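4-alpha-glucanotransferase (Aquifex aeolicus, PDB 1TZ7) is an amylomaltase, a disproportionating enzyme of the 4-alpha-glucanotransferase family, built around a barrel of parallel beta strands. Local coordinates at residues R153-I161 against Y233-N241; K370-F379 against N396-P407. All coordinates share one frame; numbering follows the deposited sequence.

Contact 1: R153-I161 against Y233-N241; sequences RDYALYMAI and YSSADVWTN
Tyr155 and Ala236 are the residues whose CA atoms come nearest, 5.8 Å, where the helical segment 153-161 and the short helix 236-240 run at 105° to each other with axes 10.0 Å apart. Such a steep crossing concentrates the contact on a few residues, with Tyr158 and Ala236 at its middle. The methyl of Ala236 sits over a face of the Tyr158 ring in a CH-pi contact, CB 3.9 Å from the ring centroid and 20° off the normal. Ala236 N lies over a face too, nearer the rim, 3.5 Å from Tyr158 CE1. Ser235 N-caps the short helix, its OG accepting a weak bond from Val238 N and also bonding to Ser232 O, and Ala236 thus starts the helix against the Tyr158 ring. With CG anti to the backbone N (chi1 164°), Tyr158 extends along the turn into this helix, its hydroxyl near Ser234. The Trp239 and Tyr158 side chains run side by side, pointing opposite ways: Trp239 CZ3 comes 3.7 Å from Tyr158 CB, and the same edge of the indole faces Asp154 O in its plane. Beside it, Thr240 CG2 lies 3.4 Å from Asp154 CG, whose OD2 forms a salt bridge with Arg179. That arginine also makes a cation-pi contact with Trp239, while Trp239 NE1 bonds to Leu176 O. Helix 181-190 packs on Leu157, Ile161 and Trp239, and helix 192-218 meets Tyr155 and Ala156.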
# COMPACT_ATOMS: atom_id res chain seq x y z
N ARG A 153 -4.30 -12.60 17.40
CA ARG A 153 -4.67 -12.62 18.82
C ARG A 153 -4.48 -11.24 19.42
O ARG A 153 -5.33 -10.75 20.16
CB ARG A 153 -3.82 -13.64 19.59
CG ARG A 153 -4.17 -15.09 19.30
CD ARG A 153 -3.00 -16.07 19.47
NE ARG A 153 -3.41 -17.32 20.10
CZ ARG A 153 -4.11 -18.28 19.49
NH1 ARG A 153 -4.44 -19.39 20.15
NH2 ARG A 153 -4.49 -18.14 18.22
N ASP A 154 -3.36 -10.60 19.08
CA ASP A 154 -3.02 -9.30 19.61
C ASP A 154 -3.89 -8.21 19.00
O ASP A 154 -4.28 -7.27 19.67
CB ASP A 154 -1.55 -8.99 19.35
CG ASP A 154 -0.63 -9.78 20.26
OD1 ASP A 154 0.36 -10.35 19.75
OD2 ASP A 154 -0.81 -9.88 21.48
N TYR A 155 -4.20 -8.33 17.70
CA TYR A 155 -4.94 -7.29 17.00
C TYR A 155 -6.40 -7.27 17.43
O TYR A 155 -6.94 -6.22 17.72
CB TYR A 155 -4.85 -7.47 15.49
CG TYR A 155 -5.69 -6.45 14.74
CD1 TYR A 155 -5.30 -5.11 14.68
CD2 TYR A 155 -6.88 -6.81 14.12
CE1 TYR A 155 -6.07 -4.17 14.01
CE2 TYR A 155 -7.66 -5.88 13.44
CZ TYR A 155 -7.24 -4.56 13.39
OH TYR A 155 -8.01 -3.63 12.72
N ALA A 156 -7.02 -8.44 17.46
CA ALA A 156 -8.43 -8.55 17.82
C ALA A 156 -8.67 -8.11 19.28
O ALA A 156 -9.72 -7.55 19.60
CB ALA A 156 -8.91 -9.95 17.61
N LEU A 157 -7.70 -8.39 20.15
CA LEU A 157 -7.78 -7.95 21.54
C LEU A 157 -7.54 -6.45 21.64
O LEU A 157 -8.18 -5.76 22.42
CB LEU A 157 -6.75 -8.71 22.39
CG LEU A 157 -6.76 -8.41 23.89
CD1 LEU A 157 -8.11 -8.78 24.50
CD2 LEU A 157 -5.63 -9.15 24.59
N TYR A 158 -6.60 -5.95 20.84
CA TYR A 158 -6.33 -4.52 20.76
C TYR A 158 -7.60 -3.75 20.37
O TYR A 158 -7.90 -2.72 20.95
CB TYR A 158 -5.21 -4.28 19.73
CG TYR A 158 -5.04 -2.86 19.24
CD1 TYR A 158 -4.17 -1.98 19.88
CD2 TYR A 158 -5.71 -2.41 18.11
CE1 TYR A 158 -3.99 -0.67 19.42
CE2 TYR A 158 -5.54 -1.11 17.63
CZ TYR A 158 -4.68 -0.25 18.29
OH TYR A 158 -4.51 1.04 17.82
N MET A 159 -8.34 -4.28 19.40
CA MET A 159 -9.55 -3.62 18.91
C MET A 159 -10.68 -3.69 19.93
O MET A 159 -11.51 -2.79 20.01
CB MET A 159 -10.00 -4.25 17.59
CG MET A 159 -9.06 -4.00 16.41
SD MET A 159 -8.93 -2.26 15.97
CE MET A 159 -10.57 -1.95 15.27
N ALA A 160 -10.72 -4.78 20.70
CA ALA A 160 -11.79 -4.99 21.68
C ALA A 160 -11.63 -4.08 22.90
O ALA A 160 -12.61 -3.59 23.46
CB ALA A 160 -11.83 -6.44 22.12
N ILE A 161 -10.37 -3.85 23.29
CA ILE A 161 -10.07 -2.96 24.42
C ILE A 161 -10.23 -1.50 24.01
O ILE A 161 -10.71 -0.68 24.79
CB ILE A 161 -8.61 -3.21 24.93
CG1 ILE A 161 -8.47 -4.65 25.43
CG2 ILE A 161 -8.26 -2.23 26.05
CD1 ILE A 161 -7.03 -5.12 25.53
N TYR A 233 1.98 5.39 15.48
CA TYR A 233 2.17 5.26 16.91
C TYR A 233 0.95 4.61 17.54
O TYR A 233 1.06 3.81 18.47
CB TYR A 233 2.41 6.63 17.55
CG TYR A 233 2.57 6.57 19.05
CD1 TYR A 233 1.70 7.27 19.89
CD2 TYR A 233 3.57 5.81 19.63
CE1 TYR A 233 1.85 7.21 21.27
CE2 TYR A 233 3.72 5.75 21.00
CZ TYR A 233 2.86 6.45 21.82
OH TYR A 233 3.01 6.39 23.17
N SER A 234 -0.23 4.96 17.03
CA SER A 234 -1.49 4.37 17.48
C SER A 234 -1.79 3.09 16.71
O SER A 234 -2.69 3.05 15.85
CB SER A 234 -2.64 5.36 17.28
OG SER A 234 -2.40 6.56 18.01
N SER A 235 -1.03 2.04 17.00
CA SER A 235 -1.20 0.75 16.34
C SER A 235 -0.97 -0.41 17.30
O SER A 235 -0.27 -0.26 18.31
CB SER A 235 -0.25 0.63 15.13
OG SER A 235 1.10 0.51 15.54
N ALA A 236 -1.56 -1.55 16.99
CA ALA A 236 -1.31 -2.78 17.73
C ALA A 236 0.17 -3.17 17.66
O ALA A 236 0.68 -3.83 18.54
CB ALA A 236 -2.16 -3.90 17.17
N ASP A 237 0.86 -2.73 16.61
CA ASP A 237 2.25 -3.13 16.37
C ASP A 237 3.21 -2.50 17.38
O ASP A 237 4.08 -3.17 17.91
CB ASP A 237 2.67 -2.76 14.96
CG ASP A 237 1.74 -3.32 13.91
OD1 ASP A 237 1.11 -2.52 13.19
OD2 ASP A 237 1.57 -4.54 13.74
N VAL A 238 3.03 -1.21 17.63
CA VAL A 238 3.85 -0.51 18.63
C VAL A 238 3.48 -1.00 20.03
O VAL A 238 4.34 -1.23 20.87
CB VAL A 238 3.68 1.03 18.55
CG1 VAL A 238 4.54 1.72 19.57
CG2 VAL A 238 4.02 1.53 17.14
N TRP A 239 2.18 -1.16 20.26
CA TRP A 239 1.67 -1.71 21.51
C TRP A 239 2.33 -3.06 21.85
O TRP A 239 2.74 -3.29 22.99
CB TRP A 239 0.15 -1.87 21.43
CG TRP A 239 -0.47 -2.42 22.67
CD1 TRP A 239 -0.30 -1.96 23.95
CD2 TRP A 239 -1.38 -3.53 22.76
NE1 TRP A 239 -1.04 -2.72 24.83
CE2 TRP A 239 -1.71 -3.69 24.12
CE3 TRP A 239 -1.94 -4.41 21.83
CZ2 TRP A 239 -2.58 -4.69 24.57
CZ3 TRP A 239 -2.80 -5.40 22.28
CH2 TRP A 239 -3.11 -5.53 23.64
N THR A 240 2.42 -3.95 20.86
CA THR A 240 2.92 -5.33 21.11
C THR A 240 4.44 -5.39 21.17
O THR A 240 4.99 -6.24 21.85
CB THR A 240 2.41 -6.32 20.02
OG1 THR A 240 2.30 -5.66 18.75
CG2 THR A 240 1.02 -6.78 20.32
N ASN A 241 5.11 -4.48 20.46
CA ASN A 241 6.56 -4.51 20.39
C ASN A 241 7.19 -3.13 20.66
O ASN A 241 7.88 -2.59 19.81
CB ASN A 241 7.01 -5.01 19.02
CG ASN A 241 6.34 -6.31 18.63
OD1 ASN A 241 5.42 -6.33 17.81
ND2 ASN A 241 6.79 -7.40 19.21

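Contact 2: K370-F379 against N396-P407; sequences KIPGSRVIEF and NNVYYTSTHDLP
Asn396 turns CG anti to its own N (chi1 -159°), carrying its amide to Lys370, the C-prime residue of the Schellman motif ending helix 360-368; ND2 donates to Lys370 O at 3.0 Å, from above the carbonyl plane, and OD1 accepts from Lys451 NZ. Asn397 takes the other course, CG beside the backbone N (chi1 -81°), and its ND2 lies over one face of the Arg375 guanidinium, 3.9 Å from CZ. Arg375, bent at chi2, is also salt-bridged to Glu394. Strands 373-376 and 397-400 pair in parallel from Gly373-Asn397 to Val376-Tyr400, with Tyr400 N giving a nearly straight bond to Arg375 O at 2.7 Å. On the face shared by Arg375 and Tyr399, CD2 of the Tyr399 ring touches Arg375 CB (3.6 Å), and Tyr399 OH lies 3.5 Å from Ile377 CD1 and bonds to His388 O. At the end of its strand, Val376 meets Leu406 of the following loop tip to tip, CG1 to CD2 3.8 Å. The carboxyl group of Glu378 reaches Pro407, OE2 to O 2.7 Å, and is probably protonated. Helix 437-447 packs on Ile377 and Tyr399, strand 452-456 flanks 397-400, and Pro372 makes backbone bonds with Ala352 of strand 350-352, consistent with a closed parallel barrel.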
# COMPACT_ATOMS: atom_id res chain seq x y z
N LYS A 370 20.31 -6.97 -5.52
CA LYS A 370 19.62 -7.16 -6.81
C LYS A 370 18.15 -6.80 -6.73
O LYS A 370 17.33 -7.36 -7.43
CB LYS A 370 19.78 -8.61 -7.31
CG LYS A 370 21.23 -9.09 -7.41
CD LYS A 370 22.00 -8.33 -8.50
CE LYS A 370 22.90 -9.26 -9.31
NZ LYS A 370 23.56 -8.55 -10.44
N ILE A 371 17.82 -5.87 -5.85
CA ILE A 371 16.46 -5.41 -5.71
C ILE A 371 16.17 -4.36 -6.79
O ILE A 371 16.88 -3.36 -6.88
CB ILE A 371 16.25 -4.82 -4.31
CG1 ILE A 371 16.44 -5.92 -3.25
CG2 ILE A 371 14.86 -4.20 -4.19
CD1 ILE A 371 16.50 -5.40 -1.81
N PRO A 372 15.13 -4.59 -7.61
CA PRO A 372 14.74 -3.61 -8.64
C PRO A 372 14.37 -2.28 -8.02
O PRO A 372 13.67 -2.25 -7.01
CB PRO A 372 13.52 -4.26 -9.30
CG PRO A 372 13.05 -5.30 -8.35
CD PRO A 372 14.26 -5.77 -7.62
N GLY A 373 14.82 -1.19 -8.64
CA GLY A 373 14.43 0.14 -8.23
C GLY A 373 13.13 0.57 -8.89
O GLY A 373 12.49 -0.20 -9.60
N SER A 374 12.75 1.82 -8.64
CA SER A 374 11.57 2.41 -9.27
C SER A 374 12.00 3.58 -10.17
O SER A 374 12.90 4.34 -9.84
CB SER A 374 10.59 2.91 -8.19
OG SER A 374 10.05 1.84 -7.45
N ARG A 375 11.35 3.69 -11.33
CA ARG A 375 11.50 4.87 -12.18
C ARG A 375 10.13 5.36 -12.63
O ARG A 375 9.20 4.58 -12.78
CB ARG A 375 12.37 4.56 -13.40
CG ARG A 375 13.74 4.01 -13.06
CD ARG A 375 14.72 5.05 -12.53
NE ARG A 375 15.92 4.42 -12.00
CZ ARG A 375 16.98 4.06 -12.74
NH1 ARG A 375 18.02 3.48 -12.16
NH2 ARG A 375 16.99 4.27 -14.05
N VAL A 376 10.02 6.66 -12.86
CA VAL A 376 8.75 7.29 -13.19
C VAL A 376 8.97 8.28 -14.31
O VAL A 376 9.74 9.22 -14.17
CB VAL A 376 8.14 8.03 -11.95
CG1 VAL A 376 6.73 8.52 -12.25
CG2 VAL A 376 8.13 7.11 -10.73
N ILE A 377 8.31 8.07 -15.44
CA ILE A 377 8.58 8.87 -16.64
C ILE A 377 8.13 10.32 -16.46
O ILE A 377 8.60 11.21 -17.16
CB ILE A 377 7.91 8.24 -17.88
CG1 ILE A 377 8.53 8.81 -19.15
CG2 ILE A 377 6.40 8.49 -17.86
CD1 ILE A 377 8.37 7.94 -20.34
N GLU A 378 7.23 10.55 -15.51
CA GLU A 378 6.81 11.92 -15.16
C GLU A 378 7.98 12.77 -14.62
O GLU A 378 7.95 14.00 -14.70
CB GLU A 378 5.69 11.87 -14.11
CG GLU A 378 4.92 13.16 -13.98
CD GLU A 378 3.70 13.03 -13.11
OE1 GLU A 378 3.66 13.67 -12.04
OE2 GLU A 378 2.77 12.29 -13.50
N PHE A 379 9.01 12.11 -14.08
CA PHE A 379 10.20 12.80 -13.55
C PHE A 379 11.31 12.96 -14.61
O PHE A 379 12.40 13.42 -14.30
CB PHE A 379 10.79 12.01 -12.36
CG PHE A 379 9.89 11.98 -11.13
CD1 PHE A 379 10.09 11.00 -10.16
CD2 PHE A 379 8.87 12.91 -10.95
CE1 PHE A 379 9.28 10.96 -9.02
CE2 PHE A 379 8.07 12.86 -9.82
CZ PHE A 379 8.28 11.89 -8.85
N ASN A 396 16.60 -4.21 -14.54
CA ASN A 396 16.14 -4.50 -13.18
C ASN A 396 15.48 -3.27 -12.54
O ASN A 396 16.03 -2.67 -11.60
CB ASN A 396 17.28 -5.02 -12.31
CG ASN A 396 16.78 -5.81 -11.11
OD1 ASN A 396 15.67 -6.35 -11.12
ND2 ASN A 396 17.58 -5.87 -10.06
N ASN A 397 14.32 -2.92 -13.06
CA ASN A 397 13.57 -1.77 -12.58
C ASN A 397 12.09 -1.98 -12.81
O ASN A 397 11.69 -2.71 -13.73
CB ASN A 397 14.01 -0.50 -13.30
CG ASN A 397 15.28 0.09 -12.73
OD1 ASN A 397 15.37 0.36 -11.59
ND2 ASN A 397 16.22 0.28 -13.52
N VAL A 398 11.28 -1.34 -11.98
CA VAL A 398 9.88 -1.14 -12.27
C VAL A 398 9.68 0.31 -12.77
O VAL A 398 10.05 1.25 -12.09
CB VAL A 398 9.02 -1.37 -11.00
CG1 VAL A 398 7.53 -1.41 -11.35
CG2 VAL A 398 9.44 -2.67 -10.29
N TYR A 399 9.11 0.45 -13.96
CA TYR A 399 9.00 1.75 -14.65
C TYR A 399 7.53 2.17 -14.69
O TYR A 399 6.71 1.52 -15.34
CB TYR A 399 9.53 1.63 -16.08
CG TYR A 399 9.95 2.93 -16.77
CD1 TYR A 399 10.24 2.94 -18.14
CD2 TYR A 399 10.05 4.14 -16.08
CE1 TYR A 399 10.62 4.10 -18.79
CE2 TYR A 399 10.43 5.31 -16.72
CZ TYR A 399 10.72 5.27 -18.10
OH TYR A 399 11.10 6.40 -18.76
N TYR A 400 7.21 3.26 -13.99
CA TYR A 400 5.83 3.76 -13.90
C TYR A 400 5.62 4.92 -14.86
O TYR A 400 6.53 5.68 -15.13
CB TYR A 400 5.54 4.23 -12.46
CG TYR A 400 5.62 3.13 -11.43
CD1 TYR A 400 6.84 2.76 -10.87
CD2 TYR A 400 4.48 2.46 -11.02
CE1 TYR A 400 6.91 1.75 -9.92
CE2 TYR A 400 4.54 1.45 -10.07
CZ TYR A 400 5.76 1.09 -9.53
OH TYR A 400 5.82 0.08 -8.59
N THR A 401 4.39 5.05 -15.37
CA THR A 401 3.98 6.31 -15.99
C THR A 401 3.86 7.37 -14.92
O THR A 401 4.45 8.44 -15.01
CB THR A 401 2.61 6.14 -16.74
OG1 THR A 401 1.63 5.60 -15.85
CG2 THR A 401 2.72 5.12 -17.86
N SER A 402 3.08 7.05 -13.89
CA SER A 402 3.00 7.89 -12.70
C SER A 402 2.57 7.03 -11.51
O SER A 402 2.28 5.83 -11.67
CB SER A 402 2.01 9.05 -12.92
OG SER A 402 0.72 8.57 -13.23
N THR A 403 2.55 7.62 -10.33
CA THR A 403 2.16 6.89 -9.12
C THR A 403 1.05 7.59 -8.38
O THR A 403 0.62 8.68 -8.76
CB THR A 403 3.37 6.72 -8.16
OG1 THR A 403 3.73 7.98 -7.58
CG2 THR A 403 4.63 6.28 -8.92
N HIS A 404 0.59 6.97 -7.32
CA HIS A 404 -0.51 7.48 -6.54
C HIS A 404 -0.15 8.76 -5.75
O HIS A 404 -1.04 9.46 -5.28
CB HIS A 404 -0.98 6.40 -5.60
CG HIS A 404 0.03 6.00 -4.56
ND1 HIS A 404 1.29 5.55 -4.85
CD2 HIS A 404 -0.07 5.99 -3.25
CE1 HIS A 404 1.91 5.28 -3.71
NE2 HIS A 404 1.11 5.54 -2.74
N ASP A 405 1.14 9.04 -5.61
CA ASP A 405 1.59 10.28 -4.94
C ASP A 405 1.69 11.46 -5.93
O ASP A 405 2.03 12.56 -5.55
CB ASP A 405 2.95 10.07 -4.28
CG ASP A 405 2.86 9.19 -3.06
OD1 ASP A 405 1.92 9.38 -2.25
OD2 ASP A 405 3.70 8.30 -2.81
N LEU A 406 1.39 11.19 -7.20
CA LEU A 406 1.63 12.14 -8.27
C LEU A 406 0.33 12.44 -8.97
O LEU A 406 -0.60 11.65 -8.93
CB LEU A 406 2.62 11.56 -9.28
CG LEU A 406 4.11 11.84 -9.07
CD1 LEU A 406 4.48 11.90 -7.60
CD2 LEU A 406 4.93 10.77 -9.77
N PRO A 407 0.27 13.59 -9.64
CA PRO A 407 -0.82 13.83 -10.59
C PRO A 407 -0.72 12.84 -11.74
O PRO A 407 0.40 12.48 -12.12
CB PRO A 407 -0.57 15.28 -11.07
CG PRO A 407 0.83 15.62 -10.65
CD PRO A 407 1.23 14.70 -9.57

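From the N terminus, contact 1 closes first, bringing 233-241 back to 153-161 across 71 mostly helical residues that include strand 222-227 of the parallel sheet. Contact 2 opens only after contact 1 has closed, so the two follow in series and neither nest nor cross; it joins neighbouring strands 373-376 and 397-400 of the barrel across just 16 residues without helix or strand. Their centres stand 33 Å apart on opposite sides of the chain's centre. Contact 1 thus ties helices together beyond the sheet, and contact 2 pairs strands within it.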